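Local coordinates for protein GphF (Cystobacter violaceus, PDB 6MFC) that is a GNAT-fold decarboxylase that probably removes the carboxyl group of an acyl starter unit at the initiation of polyketide biosynthesis, at residues Asp35-Glu43 against Arg55-Thr63; Pro107-Leu115 against Ala140-Gly151. All blocks are in the same frame, centred on the assembly; numbering follows the deposited sequence.

In the fold
Both contacts belong to the GNAT fold, with centres about 22 Å apart. Contact 1 joins two successive helices, 36-46 and 55-64, that lie on the strands 70-74 and 77-87; it is partly buried, made by apolar side chains, with charged groups at its margins. Contact 2 lies within the sheet itself: the neighbouring parallel strands 111-119 and 148-153 are held by backbone hydrogen bonds, and most of its touching residues are buried. The two touch where L115 CD1, on the first strand of contact 2, lies 3.7 Å from R60 NH2 and 3.9 Å from R61 CG, both on the second helix of contact 1.

Contact 1. Residues Asp35-Glu43 against Arg55-Thr63; sequences DLDALCALE and RAELLRRVT
The two helices that follow the first strand of the GNAT fold, 36-46 and 55-64, pack here through a knob-into-hole contact, with segment axes 9.9 Å apart and running at 121° to each other. L58 is the knob, set among L36, L39, C40 and E43. Its CG stands anti to the carbonyl carbon (chi1 -73°), and CD1 reaches the helix backbone itself, 3.5 Å from L39 O. L36 answers from the other helix: its CD1 lies against L58 CB at 4.0 Å, while CD2 turns to R55 and L59. Deeper in, L39 CD1 meets V62 CG2, and Y83 of strand 77-87 lies beneath, touching both L39 and L58. At the outer margin the extended R55 crosses L36 at about a right angle, its NE 3.4 Å from L36 CD2, and its CG packs on C40 SG. The guanidinium goes on to D37, whose carboxylate plane is turned 77° from it; this salt bridge is long and rests on charge alone. Within the second helix E57 OE2 takes R61 NE on its anti lone pair and R60 NE on the syn side, tilted from the carboxylate plane. The E43 carboxylate is held by A53 N at OE2 and by a water at OE1; that water donates to E43 OE1 at 3.0 Å and accepts from R61 NH1 at 2.9 Å.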
loop_
_atom_site.group_PDB
_atom_site.type_symbol
_atom_site.label_atom_id
_atom_site.label_comp_id
_atom_site.label_asym_id
_atom_site.label_seq_id
_atom_site.Cartn_x
_atom_site.Cartn_y
_atom_site.Cartn_z
ATOM N N ASP A 35 16.056 -8.199 -8.730
ATOM C CA ASP A 35 14.692 -8.174 -9.241
ATOM C C ASP A 35 14.242 -6.785 -9.665
ATOM O O ASP A 35 13.065 -6.607 -9.996
ATOM C CB ASP A 35 13.731 -8.717 -8.183
ATOM C CG ASP A 35 14.204 -10.022 -7.588
ATOM O OD1 ASP A 35 15.282 -10.504 -7.992
ATOM O OD2 ASP A 35 13.500 -10.566 -6.712
ATOM N N LEU A 36 15.152 -5.808 -9.674
ATOM C CA LEU A 36 14.758 -4.421 -9.890
ATOM C C LEU A 36 14.118 -4.222 -11.258
ATOM O O LEU A 36 13.135 -3.483 -11.389
ATOM C CB LEU A 36 15.972 -3.509 -9.723
ATOM C CG LEU A 36 15.744 -2.004 -9.852
ATOM C CD1 LEU A 36 14.701 -1.530 -8.855
ATOM C CD2 LEU A 36 17.056 -1.267 -9.651
ATOM N N ASP A 37 14.653 -4.878 -12.292
ATOM C CA ASP A 37 14.076 -4.734 -13.626
ATOM C C ASP A 37 12.671 -5.315 -13.693
ATOM O O ASP A 37 11.814 -4.790 -14.413
ATOM C CB ASP A 37 14.977 -5.400 -14.663
ATOM C CG ASP A 37 16.397 -4.880 -14.618
ATOM O OD1 ASP A 37 17.077 -5.105 -13.595
ATOM O OD2 ASP A 37 16.834 -4.250 -15.604
ATOM N N ALA A 38 12.415 -6.394 -12.952
ATOM C CA ALA A 38 11.072 -6.956 -12.898
ATOM C C ALA A 38 10.152 -6.105 -12.033
ATOM O O ALA A 38 8.972 -5.936 -12.358
ATOM C CB ALA A 38 11.123 -8.391 -12.375
ATOM N N LEU A 39 10.675 -5.561 -10.930
ATOM C CA LEU A 39 9.862 -4.708 -10.070
ATOM C C LEU A 39 9.438 -3.434 -10.790
ATOM O O LEU A 39 8.332 -2.930 -10.565
ATOM C CB LEU A 39 10.626 -4.372 -8.789
ATOM C CG LEU A 39 10.958 -5.558 -7.880
ATOM C CD1 LEU A 39 11.705 -5.102 -6.634
ATOM C CD2 LEU A 39 9.697 -6.323 -7.509
ATOM N N CYS A 40 10.299 -2.903 -11.661
ATOM C CA CYS A 40 9.905 -1.760 -12.478
ATOM C C CYS A 40 8.884 -2.167 -13.531
ATOM O O CYS A 40 7.942 -1.416 -13.814
ATOM C CB CYS A 40 11.134 -1.134 -13.136
ATOM S SG CYS A 40 12.286 -0.352 -11.986
ATOM N N ALA A 41 9.058 -3.351 -14.127
ATOM C CA ALA A 41 8.099 -3.834 -15.115
ATOM C C ALA A 41 6.734 -4.074 -14.484
ATOM O O ALA A 41 5.702 -3.712 -15.063
ATOM C CB ALA A 41 8.622 -5.113 -15.769
ATOM N N LEU A 42 6.708 -4.689 -13.300
ATOM C CA LEU A 42 5.448 -4.862 -12.587
ATOM C C LEU A 42 4.840 -3.515 -12.222
ATOM O O LEU A 42 3.615 -3.344 -12.262
ATOM C CB LEU A 42 5.669 -5.707 -11.333
ATOM C CG LEU A 42 4.445 -5.900 -10.437
ATOM C CD1 LEU A 42 3.371 -6.699 -11.162
ATOM C CD2 LEU A 42 4.833 -6.569 -9.129
ATOM N N GLU A 43 5.685 -2.542 -11.874
ATOM C CA GLU A 43 5.191 -1.214 -11.525
ATOM C C GLU A 43 4.531 -0.537 -12.720
ATOM O O GLU A 43 3.549 0.197 -12.560
ATOM C CB GLU A 43 6.339 -0.358 -10.986
ATOM C CG GLU A 43 5.923 0.998 -10.437
ATOM C CD GLU A 43 5.389 0.920 -9.020
ATOM O OE1 GLU A 43 5.161 -0.202 -8.521
ATOM O OE2 GLU A 43 5.205 1.989 -8.402
ATOM N N ARG A 55 12.705 3.915 -10.691
ATOM C CA ARG A 55 13.655 2.845 -10.411
ATOM C C ARG A 55 14.467 3.146 -9.159
ATOM O O ARG A 55 14.820 2.228 -8.411
ATOM C CB ARG A 55 14.581 2.635 -11.610
ATOM C CG ARG A 55 15.471 1.408 -11.502
ATOM C CD ARG A 55 16.493 1.362 -12.629
ATOM N NE ARG A 55 17.079 0.033 -12.786
ATOM C CZ ARG A 55 17.992 -0.278 -13.702
ATOM N NH1 ARG A 55 18.467 -1.514 -13.774
ATOM N NH2 ARG A 55 18.430 0.647 -14.545
ATOM N N ALA A 56 14.759 4.426 -8.912
ATOM C CA ALA A 56 15.509 4.800 -7.718
ATOM C C ALA A 56 14.701 4.542 -6.452
ATOM O O ALA A 56 15.240 4.037 -5.459
ATOM C CB ALA A 56 15.929 6.266 -7.802
ATOM N N GLU A 57 13.409 4.881 -6.466
ATOM C CA GLU A 57 12.581 4.663 -5.283
ATOM C C GLU A 57 12.371 3.178 -5.019
ATOM O O GLU A 57 12.423 2.734 -3.866
ATOM C CB GLU A 57 11.235 5.371 -5.434
ATOM C CG GLU A 57 10.244 5.048 -4.319
ATOM C CD GLU A 57 10.745 5.469 -2.944
ATOM O OE1 GLU A 57 11.508 6.454 -2.859
ATOM O OE2 GLU A 57 10.376 4.813 -1.946
ATOM N N LEU A 58 12.128 2.395 -6.073
ATOM C CA LEU A 58 11.966 0.955 -5.896
ATOM C C LEU A 58 13.232 0.328 -5.332
ATOM O O LEU A 58 13.164 -0.583 -4.499
ATOM C CB LEU A 58 11.580 0.299 -7.221
ATOM C CG LEU A 58 10.146 0.567 -7.684
ATOM C CD1 LEU A 58 9.804 -0.272 -8.907
ATOM C CD2 LEU A 58 9.164 0.303 -6.551
ATOM N N LEU A 59 14.400 0.807 -5.766
ATOM C CA LEU A 59 15.647 0.334 -5.177
ATOM C C LEU A 59 15.798 0.831 -3.746
ATOM O O LEU A 59 16.312 0.109 -2.883
ATOM C CB LEU A 59 16.834 0.776 -6.025
ATOM C CG LEU A 59 18.212 0.326 -5.539
ATOM C CD1 LEU A 59 18.377 -1.176 -5.709
ATOM C CD2 LEU A 59 19.312 1.079 -6.262
ATOM N N ARG A 60 15.352 2.062 -3.475
ATOM C CA ARG A 60 15.454 2.619 -2.131
ATOM C C ARG A 60 14.693 1.772 -1.120
ATOM O O ARG A 60 15.145 1.593 0.015
ATOM C CB ARG A 60 14.931 4.055 -2.119
ATOM C CG ARG A 60 15.245 4.811 -0.839
ATOM C CD ARG A 60 14.103 5.728 -0.425
ATOM N NE ARG A 60 12.934 4.984 0.040
ATOM C CZ ARG A 60 12.835 4.425 1.244
ATOM N NH1 ARG A 60 13.841 4.518 2.105
ATOM N NH2 ARG A 60 11.736 3.768 1.587
ATOM N N ARG A 61 13.532 1.241 -1.514
ATOM C CA ARG A 61 12.729 0.441 -0.592
ATOM C C ARG A 61 13.394 -0.898 -0.295
ATOM O O ARG A 61 13.515 -1.299 0.869
ATOM C CB ARG A 61 11.333 0.220 -1.170
ATOM C CG ARG A 61 10.572 1.493 -1.483
ATOM C CD ARG A 61 9.267 1.179 -2.188
ATOM N NE ARG A 61 8.583 2.389 -2.628
ATOM C CZ ARG A 61 7.437 2.394 -3.300
ATOM N NH1 ARG A 61 6.847 1.249 -3.613
ATOM N NH2 ARG A 61 6.882 3.542 -3.662
ATOM N N VAL A 62 13.823 -1.607 -1.340
ATOM C CA VAL A 62 14.362 -2.951 -1.157
ATOM C C VAL A 62 15.656 -2.913 -0.357
ATOM O O VAL A 62 15.913 -3.798 0.469
ATOM C CB VAL A 62 14.554 -3.635 -2.523
ATOM C CG1 VAL A 62 15.200 -5.000 -2.354
ATOM C CG2 VAL A 62 13.219 -3.758 -3.240
ATOM N N THR A 63 16.484 -1.891 -0.569
ATOM C CA THR A 63 17.763 -1.814 0.125
ATOM C C THR A 63 17.653 -1.209 1.520
ATOM O O THR A 63 18.529 -1.457 2.355
ATOM C CB THR A 63 18.758 -1.009 -0.708
ATOM O OG1 THR A 63 18.273 0.329 -0.880
ATOM C CG2 THR A 63 18.943 -1.657 -2.074
HETATM O O HOH W 1 4.818 0.427 -5.573
#

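Contact 2. Residues Pro107-Leu115 against Ala140-Gly151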
loop_
_atom_site.group_PDB
_atom_site.type_symbol
_atom_site.label_atom_id
_atom_site.label_comp_id
_atom_site.label_asym_id
_atom_site.label_seq_id
_atom_site.Cartn_x
_atom_site.Cartn_y
_atom_site.Cartn_z
ATOM N N PRO A 107 13.878 1.841 12.678
ATOM C CA PRO A 107 14.072 0.395 12.889
ATOM C C PRO A 107 13.599 -0.096 14.244
ATOM O O PRO A 107 13.285 -1.286 14.380
ATOM C CB PRO A 107 15.588 0.219 12.729
ATOM C CG PRO A 107 16.022 1.392 11.905
ATOM C CD PRO A 107 15.133 2.524 12.322
ATOM N N SER A 108 13.538 0.772 15.251
ATOM C CA SER A 108 13.051 0.404 16.573
ATOM C C SER A 108 11.571 0.705 16.759
ATOM O O SER A 108 11.064 0.592 17.879
ATOM C CB SER A 108 13.867 1.121 17.652
ATOM O OG SER A 108 13.721 2.527 17.555
ATOM N N GLY A 109 10.871 1.084 15.693
ATOM C CA GLY A 109 9.472 1.437 15.804
ATOM C C GLY A 109 8.581 0.236 16.056
ATOM O O GLY A 109 8.969 -0.923 15.905
ATOM N N ALA A 110 7.343 0.535 16.452
ATOM C CA ALA A 110 6.351 -0.477 16.791
ATOM C C ALA A 110 5.218 -0.529 15.770
ATOM O O ALA A 110 4.070 -0.819 16.118
ATOM C CB ALA A 110 5.795 -0.234 18.192
ATOM N N ALA A 111 5.526 -0.252 14.505
ATOM C CA ALA A 111 4.528 -0.308 13.449
ATOM C C ALA A 111 5.232 -0.424 12.105
ATOM O O ALA A 111 6.266 0.212 11.884
ATOM C CB ALA A 111 3.617 0.926 13.473
ATOM N N LEU A 112 4.666 -1.235 11.216
ATOM C CA LEU A 112 5.224 -1.479 9.890
ATOM C C LEU A 112 4.335 -0.812 8.847
ATOM O O LEU A 112 3.135 -1.098 8.775
ATOM C CB LEU A 112 5.347 -2.979 9.621
ATOM C CG LEU A 112 5.986 -3.412 8.301
ATOM C CD1 LEU A 112 7.444 -2.990 8.244
ATOM C CD2 LEU A 112 5.852 -4.916 8.109
ATOM N N GLN A 113 4.923 0.070 8.044
ATOM C CA GLN A 113 4.180 0.863 7.073
ATOM C C GLN A 113 4.225 0.199 5.703
ATOM O O GLN A 113 5.305 -0.130 5.204
ATOM C CB GLN A 113 4.745 2.279 6.977
ATOM C CG GLN A 113 4.088 3.120 5.899
ATOM C CD GLN A 113 4.893 4.353 5.556
ATOM O OE1 GLN A 113 6.017 4.525 6.026
ATOM N NE2 GLN A 113 4.322 5.222 4.730
ATOM N N LEU A 114 3.056 0.019 5.095
ATOM C CA LEU A 114 2.972 -0.504 3.738
ATOM C C LEU A 114 3.234 0.626 2.750
ATOM O O LEU A 114 2.462 1.587 2.680
ATOM C CB LEU A 114 1.602 -1.131 3.482
ATOM C CG LEU A 114 1.285 -2.462 4.163
ATOM C CD1 LEU A 114 -0.150 -2.887 3.879
ATOM C CD2 LEU A 114 2.261 -3.532 3.710
ATOM N N LEU A 115 4.324 0.515 1.993
ATOM C CA LEU A 115 4.614 1.492 0.952
ATOM C C LEU A 115 3.956 1.137 -0.373
ATOM O O LEU A 115 3.713 2.027 -1.195
ATOM C CB LEU A 115 6.126 1.627 0.761
ATOM C CG LEU A 115 6.904 2.121 1.982
ATOM C CD1 LEU A 115 8.387 2.186 1.678
ATOM C CD2 LEU A 115 6.389 3.478 2.429
ATOM N N ALA A 140 4.247 -9.942 9.971
ATOM C CA ALA A 140 4.454 -8.857 10.923
ATOM C C ALA A 140 4.138 -9.290 12.348
ATOM O O ALA A 140 4.762 -8.796 13.295
ATOM C CB ALA A 140 3.604 -7.649 10.535
ATOM N N ARG A 141 3.181 -10.202 12.522
ATOM C CA ARG A 141 2.858 -10.703 13.851
ATOM C C ARG A 141 3.927 -11.636 14.400
ATOM O O ARG A 141 3.894 -11.954 15.594
ATOM C CB ARG A 141 1.502 -11.413 13.826
ATOM C CG ARG A 141 0.342 -10.505 13.449
ATOM C CD ARG A 141 -0.907 -11.293 13.079
ATOM N NE ARG A 141 -1.597 -11.830 14.248
ATOM C CZ ARG A 141 -1.449 -13.070 14.701
ATOM N NH1 ARG A 141 -0.629 -13.912 14.084
ATOM N NH2 ARG A 141 -2.120 -13.470 15.772
ATOM N N LEU A 142 4.864 -12.081 13.566
ATOM C CA LEU A 142 5.975 -12.915 14.001
ATOM C C LEU A 142 7.265 -12.129 14.192
ATOM O O LEU A 142 8.287 -12.722 14.554
ATOM C CB LEU A 142 6.207 -14.052 13.001
ATOM C CG LEU A 142 5.207 -15.209 13.052
ATOM C CD1 LEU A 142 5.425 -16.164 11.890
ATOM C CD2 LEU A 142 5.317 -15.948 14.377
ATOM N N ARG A 143 7.248 -10.813 13.952
ATOM C CA ARG A 143 8.419 -9.988 14.211
ATOM C C ARG A 143 8.248 -9.267 15.537
ATOM O O ARG A 143 7.207 -8.628 15.754
ATOM C CB ARG A 143 8.627 -8.974 13.089
ATOM C CG ARG A 143 10.019 -8.356 13.058
ATOM C CD ARG A 143 10.206 -7.455 11.845
ATOM N NE ARG A 143 9.902 -8.146 10.595
ATOM C CZ ARG A 143 10.789 -8.833 9.882
ATOM N NH1 ARG A 143 12.046 -8.923 10.294
ATOM N NH2 ARG A 143 10.421 -9.429 8.756
ATOM N N PRO A 144 9.220 -9.345 16.446
ATOM C CA PRO A 144 9.031 -8.755 17.779
ATOM C C PRO A 144 9.026 -7.235 17.721
ATOM O O PRO A 144 9.899 -6.618 17.105
ATOM C CB PRO A 144 10.229 -9.286 18.574
ATOM C CG PRO A 144 11.275 -9.533 17.539
ATOM C CD PRO A 144 10.538 -9.991 16.308
ATOM N N GLY A 145 8.028 -6.633 18.371
ATOM C CA GLY A 145 7.890 -5.200 18.465
ATOM C C GLY A 145 6.827 -4.612 17.556
ATOM O O GLY A 145 6.255 -3.568 17.886
ATOM N N ILE A 146 6.553 -5.255 16.423
ATOM C CA ILE A 146 5.566 -4.742 15.479
ATOM C C ILE A 146 4.176 -4.890 16.082
ATOM O O ILE A 146 3.735 -6.002 16.397
ATOM C CB ILE A 146 5.668 -5.465 14.131
ATOM C CG1 ILE A 146 6.985 -5.115 13.435
ATOM C CG2 ILE A 146 4.490 -5.099 13.243
ATOM C CD1 ILE A 146 7.068 -3.674 12.989
ATOM N N GLU A 147 3.475 -3.766 16.242
ATOM C CA GLU A 147 2.130 -3.764 16.799
ATOM C C GLU A 147 1.040 -3.493 15.774
ATOM O O GLU A 147 -0.097 -3.925 15.982
ATOM C CB GLU A 147 2.019 -2.726 17.926
ATOM C CG GLU A 147 2.710 -3.136 19.215
ATOM C CD GLU A 147 2.693 -2.039 20.262
ATOM O OE1 GLU A 147 2.857 -0.859 19.891
ATOM O OE2 GLU A 147 2.507 -2.357 21.457
ATOM N N ASN A 148 1.349 -2.795 14.684
ATOM C CA ASN A 148 0.346 -2.482 13.678
ATOM C C ASN A 148 0.983 -2.491 12.298
ATOM O O ASN A 148 2.166 -2.179 12.137
ATOM C CB ASN A 148 -0.309 -1.118 13.929
ATOM C CG ASN A 148 -1.093 -1.076 15.221
ATOM O OD1 ASN A 148 -2.280 -1.397 15.249
ATOM N ND2 ASN A 148 -0.432 -0.676 16.302
ATOM N N VAL A 149 0.181 -2.858 11.305
ATOM C CA VAL A 149 0.528 -2.713 9.899
ATOM C C VAL A 149 -0.361 -1.610 9.346
ATOM O O VAL A 149 -1.582 -1.779 9.246
ATOM C CB VAL A 149 0.347 -4.021 9.118
ATOM C CG1 VAL A 149 0.718 -3.822 7.654
ATOM C CG2 VAL A 149 1.177 -5.128 9.740
ATOM N N VAL A 150 0.235 -0.473 9.004
ATOM C CA VAL A 150 -0.518 0.684 8.549
ATOM C C VAL A 150 -0.067 1.047 7.140
ATOM O O VAL A 150 0.920 0.527 6.621
ATOM C CB VAL A 150 -0.371 1.887 9.498
ATOM C CG1 VAL A 150 -0.634 1.465 10.938
ATOM C CG2 VAL A 150 1.005 2.495 9.356
ATOM N N GLY A 151 -0.814 1.956 6.524
ATOM C CA GLY A 151 -0.504 2.416 5.184
ATOM C C GLY A 151 -1.458 3.519 4.784
ATOM O O GLY A 151 -2.485 3.749 5.426
#
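L112 and V149 are paired on neighbouring parallel strands of the GNAT sheet, the two strands of a beta-alpha-beta unit whose crossover is helix 128-140. L112 bonds to the residues flanking V149, N to N148 O and O to V150 N; L114 N adds a bond to V150 O at 2.7 Å. Side chains on the face of L112 and L114 make the apolar contacts. L112, with CG anti to its own nitrogen (chi1 -177°), sends CD2 to A140 CB at the end of the crossover helix, while its CB is met by the tip of I146. That isoleucine has both torsions near -68°, which folds CD1 back to the strand, 3.8 Å from L112 CB and equally close to A111 C. L114 leans obliquely over V149, CG to CG1 3.8 Å. On the reverse face Q113 and V150 touch lightly, CB to CG2 4.4 Å; the glutamine OE1 is held by Q85 NE2 of the adjoining strand 77-87. Before the strands settle into register, a type II turn from R143 to I146 brings G145 O to A110 CA. E147 N then makes the fourth backbone bond between the segments, reaching A110 O from above the carbonyl plane, 64° out of it. The E147 side chain runs past A110, with CB against A110 O and OE1 3.5 Å from A110 CB.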